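Local coordinates for protein ATP-dependent 6-phosphofructokinase isozyme 2 (Escherichia coli, PDB 3UMO) that phosphorylates fructose 6-phosphate with ATP to give fructose 1,6-bisphosphate, the first committing step of glycolysis, working as a magnesium-dependent homodimer, at residues T6-S12 against G38-V44. Numbering follows the deposited sequence.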
loop_
_atom_site.group_PDB
_atom_site.type_symbol
_atom_site.label_atom_id
_atom_site.label_comp_id
_atom_site.label_asym_id
_atom_site.label_seq_id
_atom_site.Cartn_x
_atom_site.Cartn_y
_atom_site.Cartn_z
ATOM N N THR A 6 21.637 29.566 11.633
ATOM C CA THR A 6 21.479 28.118 11.525
ATOM C C THR A 6 22.485 27.542 10.541
ATOM O O THR A 6 22.988 28.248 9.654
ATOM C CB THR A 6 20.051 27.684 11.112
ATOM O OG1 THR A 6 19.853 27.938 9.717
ATOM C CG2 THR A 6 18.987 28.397 11.947
ATOM N N LEU A 7 22.783 26.262 10.712
ATOM C CA LEU A 7 23.740 25.587 9.850
ATOM C C LEU A 7 23.137 24.300 9.313
ATOM O O LEU A 7 22.700 23.441 10.087
ATOM C CB LEU A 7 25.034 25.285 10.612
ATOM C CG LEU A 7 26.074 24.509 9.804
ATOM C CD1 LEU A 7 26.528 25.328 8.605
ATOM C CD2 LEU A 7 27.261 24.127 10.683
ATOM N N THR A 8 23.106 24.172 7.988
ATOM C CA THR A 8 22.543 22.993 7.331
ATOM C C THR A 8 23.588 22.405 6.406
ATOM O O THR A 8 23.790 22.904 5.299
ATOM C CB THR A 8 21.305 23.353 6.493
ATOM O OG1 THR A 8 20.373 24.055 7.315
ATOM C CG2 THR A 8 20.630 22.092 5.948
ATOM N N LEU A 9 24.273 21.359 6.860
ATOM C CA LEU A 9 25.325 20.766 6.048
ATOM C C LEU A 9 24.752 19.964 4.889
ATOM O O LEU A 9 25.424 19.761 3.875
ATOM C CB LEU A 9 26.249 19.896 6.903
ATOM C CG LEU A 9 27.036 20.638 7.981
ATOM C CD1 LEU A 9 27.787 19.645 8.855
ATOM C CD2 LEU A 9 27.988 21.660 7.362
ATOM N N ALA A 10 23.500 19.533 5.033
ATOM C CA ALA A 10 22.822 18.799 3.966
ATOM C C ALA A 10 21.496 19.446 3.594
ATOM O O ALA A 10 20.432 18.933 3.944
ATOM C CB ALA A 10 22.596 17.345 4.374
ATOM N N PRO A 11 21.551 20.583 2.885
ATOM C CA PRO A 11 20.302 21.204 2.430
ATOM C C PRO A 11 19.718 20.462 1.234
ATOM O O PRO A 11 20.355 19.576 0.664
ATOM C CB PRO A 11 20.750 22.596 1.992
ATOM C CG PRO A 11 22.162 22.419 1.573
ATOM C CD PRO A 11 22.735 21.366 2.493
ATOM N N SER A 12 18.509 20.836 0.842
ATOM C CA SER A 12 17.941 20.272 -0.370
ATOM C C SER A 12 16.979 21.231 -1.044
ATOM O O SER A 12 16.448 22.148 -0.409
ATOM C CB SER A 12 17.243 18.937 -0.078
ATOM O OG SER A 12 16.202 19.095 0.865
ATOM N N GLY A 38 14.598 22.845 1.574
ATOM C CA GLY A 38 14.634 21.692 2.448
ATOM C C GLY A 38 15.883 21.713 3.295
ATOM O O GLY A 38 16.875 22.346 2.932
ATOM N N GLY A 39 15.835 21.028 4.430
ATOM C CA GLY A 39 16.995 20.950 5.299
ATOM C C GLY A 39 16.662 21.441 6.688
ATOM O O GLY A 39 15.869 22.372 6.847
ATOM N N GLY A 40 17.278 20.813 7.688
ATOM C CA GLY A 40 16.976 21.089 9.081
ATOM C C GLY A 40 17.147 22.541 9.474
ATOM O O GLY A 40 16.174 23.206 9.836
ATOM N N GLY A 41 18.382 23.032 9.404
ATOM C CA GLY A 41 18.691 24.402 9.773
ATOM C C GLY A 41 17.940 25.408 8.924
ATOM O O GLY A 41 17.515 26.452 9.417
ATOM N N ILE A 42 17.763 25.096 7.642
ATOM C CA ILE A 42 17.010 25.983 6.764
ATOM C C ILE A 42 15.567 26.117 7.244
ATOM O O ILE A 42 15.028 27.224 7.316
ATOM C CB ILE A 42 17.073 25.514 5.294
ATOM C CG1 ILE A 42 18.424 25.902 4.691
ATOM C CG2 ILE A 42 15.941 26.139 4.477
ATOM C CD1 ILE A 42 18.678 25.319 3.316
ATOM N N ASN A 43 14.951 24.993 7.597
ATOM C CA ASN A 43 13.577 25.018 8.077
ATOM C C ASN A 43 13.435 25.674 9.445
ATOM O O ASN A 43 12.431 26.320 9.716
ATOM C CB ASN A 43 12.959 23.620 8.044
ATOM C CG ASN A 43 12.490 23.237 6.657
ATOM O OD1 ASN A 43 12.012 24.084 5.904
ATOM N ND2 ASN A 43 12.624 21.962 6.313
ATOM N N VAL A 44 14.444 25.517 10.298
ATOM C CA VAL A 44 14.466 26.223 11.573
ATOM C C VAL A 44 14.434 27.733 11.320
ATOM O O VAL A 44 13.679 28.468 11.967
ATOM C CB VAL A 44 15.701 25.834 12.417
ATOM C CG1 VAL A 44 15.847 26.758 13.628
ATOM C CG2 VAL A 44 15.579 24.395 12.875
HETATM O O HOH W 1 19.470 18.868 6.597
#
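Thr-6 lies over the carbonyl of Gly-41 in the first turn of helix 40-50, its OG1 giving a hydrogen bond of 2.8 Å to Gly-41 O from above the carbonyl plane. With chi1 at 75°, OG1 sits between the backbone N and the carbonyl carbon, and CG2, anti to the carbonyl carbon, meets Val-44 CG1 at 3.9 Å, the side chains crossing obliquely. An alanine at Thr-6 would keep CB over the carbonyl, but is likely to leave Gly-41 O without this donor and to open a gap beside Val-44. Two residues on, Thr-8 OG1 meets the start of the helix, accepting a weak, bent bond from Ile-42 N at 2.8 Å, while its CG2 packs on Gly-39 CA. The glycine run from Gly-38, at the end of strand 34-38, through the N-cap Gly-39 into the helix belongs to the ribokinase-like PfkB fold, and Gly-39 to Asn-43 bind substrate, as does Ser-12. The glycines permit the close approach: a CB on Gly-41 would run into Thr-8 OG1 and Leu-7 O, and one on Gly-39, whose own backbone angles already call for glycine, into Thr-8 CG2. Ile-42 reaches back so that CD1 touches Pro-11 CB at 3.7 Å, and Leu-69 of helix 63-75 packs against both side chains. Where the chain enters the smaller mixed sheet, Ser-12 and Gly-38 form an antiparallel hydrogen-bonded pair, with Gly-38 N to Ser-12 O at 2.8 Å. Ser-12 OG stands 3.4 Å from Gly-38 CA and hydrogen-bonds to Asp-14, another substrate-site residue. A water bridges Ala-10 O and Gly-40 N.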